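Local coordinates for protein ectoine dioxygenase (Sphingopyxis alaskensis, PDB 4MHR) that catalyses the iron- and 2-oxoglutarate-dependent hydroxylation of L-ectoine to 5-hydroxyectoine, a compatible solute that protects cells against osmotic stress, at residues Y13-R18 against R194-C199; D59-D64 against A114-L119; D162-M167 against N276-P281; S173-E178 against P241-L246. One frame throughout, in Å; residues are numbered along the deposited sequence.

Interaction 1. Residues Y13-R18 against R194-C199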
loop_
_atom_site.group_PDB
_atom_site.type_symbol
_atom_site.label_atom_id
_atom_site.label_comp_id
_atom_site.label_asym_id
_atom_site.label_seq_id
_atom_site.Cartn_x
_atom_site.Cartn_y
_atom_site.Cartn_z
ATOM N N TYR A 13 14.650 0.186 14.190
ATOM C CA TYR A 13 13.347 -0.432 14.419
ATOM C C TYR A 13 13.389 -1.990 14.658
ATOM O O TYR A 13 12.817 -2.765 13.864
ATOM C CB TYR A 13 12.495 -0.075 13.154
ATOM C CG TYR A 13 12.309 1.367 12.931
ATOM C CD1 TYR A 13 11.566 2.113 13.802
ATOM C CD2 TYR A 13 12.836 2.015 11.807
ATOM C CE1 TYR A 13 11.396 3.461 13.632
ATOM C CE2 TYR A 13 12.607 3.378 11.601
ATOM C CZ TYR A 13 11.871 4.090 12.498
ATOM O OH TYR A 13 11.600 5.444 12.321
ATOM N N PRO A 14 14.032 -2.462 15.764
ATOM C CA PRO A 14 14.104 -3.935 16.065
ATOM C C PRO A 14 12.780 -4.554 16.336
ATOM O O PRO A 14 11.981 -3.964 17.040
ATOM C CB PRO A 14 14.973 -4.002 17.323
ATOM C CG PRO A 14 14.846 -2.662 17.946
ATOM C CD PRO A 14 14.599 -1.653 16.847
ATOM N N SER A 15 12.489 -5.696 15.753
ATOM C CA SER A 15 11.238 -6.358 16.020
ATOM C C SER A 15 11.477 -7.855 15.925
ATOM O O SER A 15 12.486 -8.294 15.343
ATOM C CB SER A 15 10.154 -5.930 14.999
ATOM O OG SER A 15 8.892 -6.548 15.252
ATOM N N ARG A 16 10.516 -8.628 16.448
ATOM C CA ARG A 16 10.601 -10.099 16.471
ATOM C C ARG A 16 11.849 -10.655 17.179
ATOM O O ARG A 16 12.292 -11.733 16.856
ATOM C CB ARG A 16 10.485 -10.701 15.070
ATOM C CG ARG A 16 9.391 -10.047 14.261
ATOM C CD ARG A 16 9.087 -10.814 13.039
ATOM N NE ARG A 16 8.329 -10.016 12.078
ATOM C CZ ARG A 16 8.124 -10.393 10.832
ATOM N NH1 ARG A 16 8.575 -11.555 10.381
ATOM N NH2 ARG A 16 7.438 -9.623 10.005
ATOM N N GLN A 17 12.381 -9.919 18.150
ATOM C CA GLN A 17 13.580 -10.329 18.875
ATOM C C GLN A 17 13.164 -10.784 20.275
ATOM O O GLN A 17 13.471 -11.891 20.665
ATOM C CB GLN A 17 14.645 -9.207 18.897
ATOM C CG GLN A 17 15.339 -9.002 17.543
ATOM C CD GLN A 17 16.170 -7.726 17.486
ATOM O OE1 GLN A 17 16.499 -7.146 18.524
ATOM N NE2 GLN A 17 16.498 -7.267 16.268
ATOM N N ARG A 18 12.408 -9.963 20.992
ATOM C CA ARG A 18 11.880 -10.345 22.303
ATOM C C ARG A 18 10.600 -11.177 22.238
ATOM O O ARG A 18 9.954 -11.352 21.172
ATOM C CB ARG A 18 11.599 -9.107 23.164
ATOM C CG ARG A 18 12.743 -8.127 23.327
ATOM C CD ARG A 18 14.043 -8.801 23.750
ATOM N NE ARG A 18 14.971 -7.861 24.399
ATOM C CZ ARG A 18 16.267 -8.082 24.635
ATOM N NH1 ARG A 18 16.857 -9.217 24.275
ATOM N NH2 ARG A 18 16.987 -7.145 25.235
ATOM N N ARG A 194 2.805 6.787 13.729
ATOM C CA ARG A 194 3.791 7.418 14.539
ATOM C C ARG A 194 4.254 6.539 15.674
ATOM O O ARG A 194 5.079 6.996 16.469
ATOM C CB ARG A 194 3.252 8.718 15.158
ATOM C CG ARG A 194 3.318 9.889 14.201
ATOM C CD ARG A 194 3.083 11.226 14.923
ATOM N NE ARG A 194 2.890 12.233 13.886
ATOM C CZ ARG A 194 3.901 12.825 13.287
ATOM N NH1 ARG A 194 5.151 12.529 13.607
ATOM N NH2 ARG A 194 3.679 13.685 12.369
ATOM N N THR A 195 3.745 5.310 15.750
ATOM C CA THR A 195 4.233 4.258 16.688
ATOM C C THR A 195 4.678 3.055 15.950
ATOM O O THR A 195 3.949 2.507 15.072
ATOM C CB THR A 195 3.075 3.762 17.578
ATOM O OG1 THR A 195 2.543 4.863 18.302
ATOM C CG2 THR A 195 3.536 2.685 18.584
ATOM N N TYR A 196 5.893 2.607 16.252
ATOM C CA TYR A 196 6.355 1.375 15.697
ATOM C C TYR A 196 6.015 0.273 16.729
ATOM O O TYR A 196 6.544 0.275 17.842
ATOM C CB TYR A 196 7.855 1.409 15.498
ATOM C CG TYR A 196 8.386 0.157 14.883
ATOM C CD1 TYR A 196 7.991 -0.222 13.604
ATOM C CD2 TYR A 196 9.324 -0.634 15.549
ATOM C CE1 TYR A 196 8.503 -1.348 13.010
ATOM C CE2 TYR A 196 9.898 -1.739 14.943
ATOM C CZ TYR A 196 9.503 -2.113 13.725
ATOM O OH TYR A 196 10.095 -3.198 13.140
ATOM N N LEU A 197 5.083 -0.624 16.380
ATOM C CA LEU A 197 4.676 -1.700 17.301
ATOM C C LEU A 197 5.523 -2.924 17.015
ATOM O O LEU A 197 5.353 -3.539 15.969
ATOM C CB LEU A 197 3.186 -1.981 17.150
ATOM C CG LEU A 197 2.670 -3.184 17.955
ATOM C CD1 LEU A 197 2.858 -2.976 19.459
ATOM C CD2 LEU A 197 1.197 -3.329 17.615
ATOM N N THR A 198 6.505 -3.230 17.893
ATOM C CA THR A 198 7.322 -4.391 17.665
ATOM C C THR A 198 6.391 -5.600 17.823
ATOM O O THR A 198 5.381 -5.556 18.541
ATOM C CB THR A 198 8.550 -4.526 18.646
ATOM O OG1 THR A 198 8.079 -4.800 19.961
ATOM C CG2 THR A 198 9.341 -3.229 18.673
ATOM N N CYS A 199 6.673 -6.626 17.054
ATOM C CA CYS A 199 5.977 -7.901 17.159
ATOM C C CYS A 199 6.923 -8.892 17.903
ATOM O O CYS A 199 8.133 -8.698 17.928
ATOM C CB CYS A 199 5.577 -8.406 15.780
ATOM S SG CYS A 199 4.396 -7.305 14.923
#
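Tyr13 and Tyr196 form a T-shaped aromatic pair where the N-terminal segment of this cupin-fold dioxygenase runs beside strand 195-197, which pairs with strand 23-25. The ring of Tyr13 turns its edge toward the face of Tyr196, with centroids 5.1 Å apart and planes at 58°. Tyr13 CB adds a CH-pi contact over that face, 3.9 Å from the centroid of the Tyr196 ring. Chi1 of -178° swings CG of Tyr196 anti to the backbone N. The Tyr196 OH gives a weak hydrogen bond of 2.8 Å to Tyr13 O. The Tyr13 hydroxyl bonds to Asp28 and to Leu27 N.

Polar bonds join the other end. Arg16 N donates to Cys199 O over 2.8 Å, while the Arg16 guanidinium forms salt bridges with Glu156 and Glu161 of helix 154-162. The Cys199 side chain lies about 7 Å from that of the iron ligand His152. The Thr198 CG2 methyl lies 3.2 Å from Pro14 O. Ser15 OG, which also meets Glu156, accepts from Cys199 N, 2.9 Å away, in an almost straight bond with an N-H...O angle of 171°.

Interaction 2. Residues D59-D64 against A114-L119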
loop_
_atom_site.group_PDB
_atom_site.type_symbol
_atom_site.label_atom_id
_atom_site.label_comp_id
_atom_site.label_asym_id
_atom_site.label_seq_id
_atom_site.Cartn_x
_atom_site.Cartn_y
_atom_site.Cartn_z
ATOM N N ASP A 59 -11.665 11.809 -7.836
ATOM C CA ASP A 59 -11.891 12.459 -9.130
ATOM C C ASP A 59 -10.632 12.907 -9.796
ATOM O O ASP A 59 -10.615 13.939 -10.406
ATOM C CB ASP A 59 -12.810 13.669 -8.965
ATOM C CG ASP A 59 -14.104 13.296 -8.321
ATOM O OD1 ASP A 59 -14.696 12.281 -8.738
ATOM O OD2 ASP A 59 -14.477 13.955 -7.328
ATOM N N ILE A 60 -9.542 12.170 -9.648
ATOM C CA ILE A 60 -8.355 12.537 -10.375
ATOM C C ILE A 60 -8.209 11.901 -11.760
ATOM O O ILE A 60 -7.364 12.349 -12.525
ATOM C CB ILE A 60 -7.089 12.277 -9.559
ATOM C CG1 ILE A 60 -6.987 10.828 -9.139
ATOM C CG2 ILE A 60 -7.029 13.187 -8.341
ATOM C CD1 ILE A 60 -5.547 10.497 -8.769
ATOM N N PHE A 61 -8.892 10.777 -12.008
ATOM C CA PHE A 61 -8.858 10.063 -13.314
ATOM C C PHE A 61 -10.234 10.314 -13.916
ATOM O O PHE A 61 -11.224 10.334 -13.193
ATOM C CB PHE A 61 -8.679 8.540 -13.141
ATOM C CG PHE A 61 -7.331 8.148 -12.594
ATOM C CD1 PHE A 61 -6.197 8.297 -13.366
ATOM C CD2 PHE A 61 -7.193 7.697 -11.279
ATOM C CE1 PHE A 61 -4.927 8.027 -12.863
ATOM C CE2 PHE A 61 -5.935 7.361 -10.781
ATOM C CZ PHE A 61 -4.802 7.541 -11.558
ATOM N N SER A 62 -10.301 10.484 -15.226
ATOM C CA SER A 62 -11.604 10.682 -15.902
ATOM C C SER A 62 -12.366 9.381 -15.933
ATOM O O SER A 62 -11.762 8.346 -15.753
ATOM C CB SER A 62 -11.387 11.165 -17.363
ATOM O OG SER A 62 -10.872 10.111 -18.153
ATOM N N ALA A 63 -13.694 9.414 -16.167
ATOM C CA ALA A 63 -14.475 8.176 -16.359
ATOM C C ALA A 63 -13.902 7.224 -17.432
ATOM O O ALA A 63 -13.877 6.017 -17.224
ATOM C CB ALA A 63 -15.953 8.456 -16.637
ATOM N N ASP A 64 -13.392 7.756 -18.530
ATOM C CA ASP A 64 -12.775 6.906 -19.580
ATOM C C ASP A 64 -11.512 6.217 -19.032
ATOM O O ASP A 64 -11.306 5.051 -19.232
ATOM C CB ASP A 64 -12.389 7.760 -20.810
ATOM C CG ASP A 64 -13.610 8.178 -21.674
ATOM O OD1 ASP A 64 -14.702 7.612 -21.527
ATOM O OD2 ASP A 64 -13.468 9.104 -22.493
ATOM N N ALA A 114 1.475 3.408 -12.690
ATOM C CA ALA A 114 2.394 3.600 -11.630
ATOM C C ALA A 114 3.210 4.834 -11.870
ATOM O O ALA A 114 3.558 5.560 -10.904
ATOM C CB ALA A 114 3.292 2.391 -11.474
ATOM N N ALA A 115 3.520 5.096 -13.150
ATOM C CA ALA A 115 4.400 6.224 -13.543
ATOM C C ALA A 115 3.642 7.509 -13.656
ATOM O O ALA A 115 4.225 8.576 -13.863
ATOM C CB ALA A 115 5.146 5.925 -14.899
ATOM N N ASP A 116 2.331 7.458 -13.609
ATOM C CA ASP A 116 1.591 8.659 -13.889
ATOM C C ASP A 116 1.849 9.767 -12.835
ATOM O O ASP A 116 1.879 9.524 -11.615
ATOM C CB ASP A 116 0.114 8.320 -13.931
ATOM C CG ASP A 116 -0.720 9.445 -14.450
ATOM O OD1 ASP A 116 -0.968 9.410 -15.675
ATOM O OD2 ASP A 116 -1.177 10.331 -13.660
ATOM N N ALA A 117 2.043 10.966 -13.314
ATOM C CA ALA A 117 2.348 12.121 -12.489
ATOM C C ALA A 117 1.327 12.352 -11.349
ATOM O O ALA A 117 1.695 12.781 -10.263
ATOM C CB ALA A 117 2.395 13.354 -13.366
ATOM N N ARG A 118 0.065 12.042 -11.583
ATOM C CA ARG A 118 -0.933 12.262 -10.572
ATOM C C ARG A 118 -0.661 11.352 -9.369
ATOM O O ARG A 118 -1.128 11.687 -8.306
ATOM C CB ARG A 118 -2.347 12.003 -11.093
ATOM C CG ARG A 118 -2.869 13.055 -12.045
ATOM C CD ARG A 118 -4.088 12.550 -12.822
ATOM N NE ARG A 118 -3.665 11.642 -13.869
ATOM C CZ ARG A 118 -4.448 11.199 -14.854
ATOM N NH1 ARG A 118 -5.737 11.570 -14.937
ATOM N NH2 ARG A 118 -3.924 10.400 -15.750
ATOM N N LEU A 119 0.045 10.218 -9.563
ATOM C CA LEU A 119 0.460 9.354 -8.478
ATOM C C LEU A 119 1.907 9.631 -8.094
ATOM O O LEU A 119 2.232 10.006 -6.921
ATOM C CB LEU A 119 0.203 7.873 -8.814
ATOM C CG LEU A 119 -1.236 7.547 -9.186
ATOM C CD1 LEU A 119 -1.412 6.056 -9.333
ATOM C CD2 LEU A 119 -2.248 8.095 -8.125
#
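Arg118 reaches across to the loop 59-62, its NH1 donating a 3.0 Å hydrogen bond to Ile60 O. The nitrogen lies in the carbonyl plane, on a lone pair. The arginine chain bends at chi3 (-76°), and the guanidinium grips the Asp116 carboxylate side-on: Arg118 NE meets Asp116 OD2 at 2.8 Å, and NH2 meets OD1 at 3.1 Å. Asp116 OD2 also accepts from Arg118 N, which arrives from the opposite face of the carboxylate to NE. Asp116 is thereby the N-cap of helix 117-127 and at the same time holds the side chain of Arg118 in the first turn; Arg112 and Glu65 extend the charged network from Asp116 OD1 and Arg118 NH2.

This contact joins the loop leading into helix 63-78 to the break between helices 108-115 and 117-127, beside the main sheet of the cupin fold and away from the annotated sites. Phe61 puts CD1 over one face of the guanidinium, 3.7 Å from Arg118 CZ, offset toward the rim; the two planes are 54° apart. The ring turns its edge to Leu119, whose CG lies 4.3 Å from Phe61 CZ. Chi1 of 58° puts Ile60 CG1 between the backbone N and the carbonyl carbon, and the CD1 methyl it carries touches Leu119 CD2 at 4.1 Å, the two side chains crossing at about a right angle. Both also pack on Val244 of strand 244-248.

Interaction 3. Residues D162-M167 against N276-P281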
loop_
_atom_site.group_PDB
_atom_site.type_symbol
_atom_site.label_atom_id
_atom_site.label_comp_id
_atom_site.label_asym_id
_atom_site.label_seq_id
_atom_site.Cartn_x
_atom_site.Cartn_y
_atom_site.Cartn_z
ATOM N N ASP A 162 12.549 -7.613 4.457
ATOM C CA ASP A 162 13.107 -7.207 3.197
ATOM C C ASP A 162 14.350 -6.316 3.367
ATOM O O ASP A 162 15.044 -6.023 2.383
ATOM C CB ASP A 162 12.099 -6.476 2.303
ATOM C CG ASP A 162 10.886 -7.273 1.991
ATOM O OD1 ASP A 162 11.039 -8.490 1.693
ATOM O OD2 ASP A 162 9.735 -6.672 2.017
ATOM N N GLY A 163 14.618 -5.902 4.592
ATOM C CA GLY A 163 15.741 -4.997 4.911
ATOM C C GLY A 163 15.500 -3.521 4.664
ATOM O O GLY A 163 16.475 -2.753 4.520
ATOM N N MET A 164 14.221 -3.077 4.657
ATOM C CA MET A 164 13.957 -1.645 4.378
ATOM C C MET A 164 14.323 -0.950 5.625
ATOM O O MET A 164 13.722 -1.210 6.656
ATOM C CB MET A 164 12.493 -1.372 3.929
ATOM C CG MET A 164 12.132 0.061 3.815
ATOM S SD MET A 164 10.386 0.373 3.433
ATOM C CE MET A 164 10.139 -0.378 1.848
ATOM N N PRO A 165 15.302 -0.009 5.548
ATOM C CA PRO A 165 15.824 0.544 6.807
ATOM C C PRO A 165 14.967 1.544 7.506
ATOM O O PRO A 165 14.928 1.521 8.733
ATOM C CB PRO A 165 17.153 1.234 6.409
ATOM C CG PRO A 165 17.117 1.378 4.937
ATOM C CD PRO A 165 16.053 0.448 4.367
ATOM N N ARG A 166 14.301 2.425 6.747
ATOM C CA ARG A 166 13.673 3.628 7.301
ATOM C C ARG A 166 12.188 3.734 6.859
ATOM O O ARG A 166 11.807 3.235 5.823
ATOM C CB ARG A 166 14.405 4.899 6.893
ATOM C CG ARG A 166 15.880 5.008 7.275
ATOM C CD ARG A 166 15.999 5.193 8.760
ATOM N NE ARG A 166 17.202 5.879 8.955
ATOM C CZ ARG A 166 17.370 7.179 9.180
ATOM N NH1 ARG A 166 16.391 8.045 9.322
ATOM N NH2 ARG A 166 18.610 7.577 9.268
ATOM N N MET A 167 11.393 4.493 7.609
ATOM C CA MET A 167 9.980 4.714 7.218
ATOM C C MET A 167 9.934 5.812 6.196
ATOM O O MET A 167 9.772 6.964 6.558
ATOM C CB MET A 167 9.132 5.060 8.436
ATOM C CG MET A 167 9.101 3.895 9.445
ATOM S SD MET A 167 8.084 4.449 10.794
ATOM C CE MET A 167 8.269 3.056 11.896
ATOM N N ASN A 276 16.188 5.051 0.265
ATOM C CA ASN A 276 15.816 4.074 1.308
ATOM C C ASN A 276 15.894 2.640 0.789
ATOM O O ASN A 276 15.051 1.810 1.094
ATOM C CB ASN A 276 14.379 4.395 1.705
ATOM C CG ASN A 276 13.945 3.690 2.969
ATOM O OD1 ASN A 276 14.718 3.501 3.894
ATOM N ND2 ASN A 276 12.671 3.304 3.020
ATOM N N ARG A 277 16.851 2.369 -0.098
ATOM C CA ARG A 277 16.897 1.098 -0.833
ATOM C C ARG A 277 17.217 -0.024 0.158
ATOM O O ARG A 277 17.796 0.187 1.180
ATOM C CB ARG A 277 17.905 1.131 -2.000
ATOM C CG ARG A 277 19.310 0.721 -1.595
ATOM C CD ARG A 277 20.418 1.268 -2.503
ATOM N NE ARG A 277 21.392 0.229 -2.869
ATOM C CZ ARG A 277 22.123 -0.488 -2.010
ATOM N NH1 ARG A 277 22.032 -0.310 -0.692
ATOM N NH2 ARG A 277 22.957 -1.409 -2.475
ATOM N N LEU A 278 16.805 -1.234 -0.176
ATOM C CA LEU A 278 16.803 -2.313 0.773
ATOM C C LEU A 278 18.249 -2.731 1.165
ATOM O O LEU A 278 19.167 -2.718 0.339
ATOM C CB LEU A 278 16.067 -3.465 0.148
ATOM C CG LEU A 278 14.592 -3.692 0.386
ATOM C CD1 LEU A 278 13.795 -2.445 0.727
ATOM C CD2 LEU A 278 14.031 -4.491 -0.773
ATOM N N GLU A 279 18.426 -3.085 2.432
ATOM C CA GLU A 279 19.646 -3.777 2.924
ATOM C C GLU A 279 19.375 -5.266 3.162
ATOM O O GLU A 279 18.331 -5.801 2.740
ATOM C CB GLU A 279 20.038 -3.141 4.241
ATOM C CG GLU A 279 19.671 -1.689 4.265
ATOM C CD GLU A 279 20.751 -0.823 4.809
ATOM O OE1 GLU A 279 20.841 -0.705 6.050
ATOM O OE2 GLU A 279 21.480 -0.246 3.974
ATOM N N LYS A 280 20.316 -5.945 3.832
ATOM C CA LYS A 280 20.058 -7.285 4.383
ATOM C C LYS A 280 18.819 -7.182 5.313
ATOM O O LYS A 280 18.676 -6.193 6.016
ATOM C CB LYS A 280 21.248 -7.830 5.232
ATOM C CG LYS A 280 22.660 -7.500 4.743
ATOM C CD LYS A 280 22.961 -8.064 3.360
ATOM C CE LYS A 280 24.377 -8.617 3.314
ATOM N NZ LYS A 280 24.468 -9.916 4.046
ATOM N N PRO A 281 17.929 -8.184 5.299
ATOM C CA PRO A 281 16.772 -8.250 6.263
ATOM C C PRO A 281 17.168 -8.015 7.746
ATOM O O PRO A 281 18.188 -8.585 8.209
ATOM C CB PRO A 281 16.263 -9.695 6.095
ATOM C CG PRO A 281 16.911 -10.243 4.835
ATOM C CD PRO A 281 17.794 -9.184 4.209
#
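Asn276 lays its amide against the backbone of Arg166 and uses both ends: ND2 donates to Arg166 O over 2.9 Å, and OD1 receives a weak bond from Arg166 N. Chi1 of -167° puts CG of Asn276 anti to the backbone N. ND2 has a second acceptor in Asn272 OD1, which helps fix the rotation of the amide. Met164 crosses this side chain at about a right angle, its CG 3.4 Å from Asn276 ND2, whereas the Pro165 ring lies alongside, running the other way, with CD 3.4 Å from Asn276 OD1. The guanidinium of Arg166 leads away to a salt bridge with Asp28.

Two irregular loops of the cupin fold meet here, one leaving helix 154-162 and the other following strand 264-273. Gly163 follows helix 154-162 with positive phi, and its CA sits directly against the other loop, 3.4 Å from Lys280 O, with a CA-H pointing to Glu279 O. Gly163 O accepts from Glu279 N at 2.9 Å, a nearly straight bond whose donor lies well above the carbonyl plane. Leu278 sets CD1 3.6 Å from Met164 CB, and CG 3.1 Å from Asp162 O. Asp162 turns its carboxylate to Arg288 instead; its side chain lies about 3 Å from that of Trp158, a residue important for ectoine stabilization.

Interaction 4. Residues S173-E178 against P241-L246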
loop_
_atom_site.group_PDB
_atom_site.type_symbol
_atom_site.label_atom_id
_atom_site.label_comp_id
_atom_site.label_asym_id
_atom_site.label_seq_id
_atom_site.Cartn_x
_atom_site.Cartn_y
_atom_site.Cartn_z
ATOM N N SER A 173 -3.571 2.661 -2.997
ATOM C CA SER A 173 -4.608 1.717 -3.411
ATOM C C SER A 173 -5.531 2.442 -4.377
ATOM O O SER A 173 -6.192 3.402 -3.990
ATOM C CB SER A 173 -5.350 1.147 -2.195
ATOM O OG SER A 173 -6.346 0.223 -2.659
ATOM N N VAL A 174 -5.502 2.087 -5.664
ATOM C CA VAL A 174 -6.430 2.671 -6.653
ATOM C C VAL A 174 -7.630 1.737 -6.750
ATOM O O VAL A 174 -7.488 0.576 -7.184
ATOM C CB VAL A 174 -5.760 2.707 -8.025
ATOM C CG1 VAL A 174 -6.646 3.294 -9.088
ATOM C CG2 VAL A 174 -4.439 3.361 -7.943
ATOM N N LEU A 175 -8.781 2.207 -6.301
ATOM C CA LEU A 175 -9.996 1.362 -6.255
ATOM C C LEU A 175 -10.546 1.098 -7.667
ATOM O O LEU A 175 -10.630 1.995 -8.484
ATOM C CB LEU A 175 -11.086 1.969 -5.404
ATOM C CG LEU A 175 -10.689 2.386 -4.004
ATOM C CD1 LEU A 175 -11.957 2.876 -3.320
ATOM C CD2 LEU A 175 -10.039 1.279 -3.212
ATOM N N LEU A 176 -10.778 -0.166 -7.972
ATOM C CA LEU A 176 -11.269 -0.586 -9.308
ATOM C C LEU A 176 -12.670 -1.146 -9.246
ATOM O O LEU A 176 -13.311 -1.313 -10.258
ATOM C CB LEU A 176 -10.360 -1.611 -9.912
ATOM C CG LEU A 176 -8.915 -1.135 -10.188
ATOM C CD1 LEU A 176 -8.027 -2.296 -10.534
ATOM C CD2 LEU A 176 -8.888 -0.154 -11.314
ATOM N N ALA A 177 -13.146 -1.400 -8.045
ATOM C CA ALA A 177 -14.525 -1.734 -7.773
ATOM C C ALA A 177 -14.823 -0.887 -6.576
ATOM O O ALA A 177 -13.920 -0.722 -5.684
ATOM C CB ALA A 177 -14.648 -3.182 -7.388
ATOM N N GLU A 178 -16.059 -0.402 -6.526
ATOM C CA GLU A 178 -16.540 0.436 -5.409
ATOM C C GLU A 178 -16.299 -0.214 -4.059
ATOM O O GLU A 178 -16.636 -1.402 -3.865
ATOM C CB GLU A 178 -18.061 0.727 -5.497
ATOM C CG GLU A 178 -18.714 1.217 -4.178
ATOM C CD GLU A 178 -18.989 2.714 -4.091
ATOM O OE1 GLU A 178 -19.275 3.317 -5.141
ATOM O OE2 GLU A 178 -18.929 3.298 -2.967
ATOM N N PRO A 241 -14.818 3.609 -7.961
ATOM C CA PRO A 241 -13.658 3.231 -8.706
ATOM C C PRO A 241 -12.871 4.456 -9.206
ATOM O O PRO A 241 -13.454 5.482 -9.601
ATOM C CB PRO A 241 -14.263 2.445 -9.875
ATOM C CG PRO A 241 -15.509 1.854 -9.319
ATOM C CD PRO A 241 -16.042 2.923 -8.459
ATOM N N GLY A 242 -11.540 4.373 -9.136
ATOM C CA GLY A 242 -10.690 5.506 -9.518
ATOM C C GLY A 242 -10.203 6.337 -8.322
ATOM O O GLY A 242 -9.181 6.989 -8.415
ATOM N N THR A 243 -10.892 6.227 -7.204
ATOM C CA THR A 243 -10.439 6.786 -5.891
ATOM C C THR A 243 -9.122 6.182 -5.452
ATOM O O THR A 243 -8.907 4.984 -5.623
ATOM C CB THR A 243 -11.502 6.571 -4.761
ATOM O OG1 THR A 243 -12.739 7.167 -5.133
ATOM C CG2 THR A 243 -11.049 7.169 -3.399
ATOM N N VAL A 244 -8.209 7.021 -4.942
ATOM C CA VAL A 244 -6.894 6.559 -4.511
ATOM C C VAL A 244 -6.721 6.801 -3.059
ATOM O O VAL A 244 -6.983 7.922 -2.575
ATOM C CB VAL A 244 -5.759 7.238 -5.253
ATOM C CG1 VAL A 244 -4.411 6.537 -4.954
ATOM C CG2 VAL A 244 -5.984 7.141 -6.740
ATOM N N ILE A 245 -6.395 5.749 -2.336
ATOM C CA ILE A 245 -6.198 5.811 -0.880
ATOM C C ILE A 245 -4.695 5.708 -0.695
ATOM O O ILE A 245 -4.075 4.746 -1.190
ATOM C CB ILE A 245 -6.914 4.695 -0.096
ATOM C CG1 ILE A 245 -8.412 4.832 -0.296
ATOM C CG2 ILE A 245 -6.629 4.859 1.359
ATOM C CD1 ILE A 245 -9.148 3.636 0.231
ATOM N N LEU A 246 -4.080 6.754 -0.127
ATOM C CA LEU A 246 -2.601 6.762 0.009
ATOM C C LEU A 246 -2.283 6.570 1.495
ATOM O O LEU A 246 -2.883 7.250 2.365
ATOM C CB LEU A 246 -2.006 8.084 -0.335
ATOM C CG LEU A 246 -1.787 8.536 -1.736
ATOM C CD1 LEU A 246 -3.125 8.955 -2.317
ATOM C CD2 LEU A 246 -0.804 9.667 -1.740
#
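Leu175 O accepts from Gly242 N in a short hydrogen bond of 2.6 Å, next to the antiparallel pairing of two strands in the main sheet of the cupin fold. Strand 169-175 lies between strands 244-248 and 264-273. Leu175 N donates to Thr243 O nearly along the C=O axis, and Ser173 with Ile245 makes a hydrogen-bonded pair joined by two bonds, 2.8 Å from Ser173 N to Ile245 O and 2.9 Å from Ile245 N to Ser173 O. The next pair, Val174 with Val244, is non-hydrogen-bonded; the CG2 methyls of these valines stand 4.3 Å apart on one face of the sheet.

Ser173 and Ile245 point to the other face, and Ser173 OG bonds to Asn266 of the neighbouring strand. The Leu175 and Thr243 side chains run alongside each other in the same direction, with Leu175 CD1 4.0 Å from Thr243 CB. CG of Leu175 is anti to its carbonyl carbon (chi1 -52°) and rests close to Thr243 O. Thr243 OG1 bonds back to Lys240 O. Gly242 has positive phi, a backbone setting suited to glycine, as the chain turns into strand 244-248. Pro241 packs against residues 176-178, also touching Val66 and Gln70 of helix 63-78, and its CG lies 3.6 Å from Glu178 N.

Overall arrangement
Interactions 2 and 4 are neighbours, with centres 11 Å apart: the loop and helix start of interaction 2 lie against the face of the sheet that carries Val174 and Val244. Interactions 1 and 3 form a second cluster, 15 Å between centres, where the Met167 methyl touches the rings of Tyr13 and Tyr196; helix 154-162 borders both. Interactions 1 and 2 lie on opposite sides of the chain's centre, 35 Å between their own centres. Along the chain, interaction 2 is nested inside interaction 1 and interaction 4 inside interaction 3. Interactions 1 and 3 flank the iron and ectoine region; interaction 2 lies away from the annotated sites, and interaction 4 pairs two strands of the main sheet.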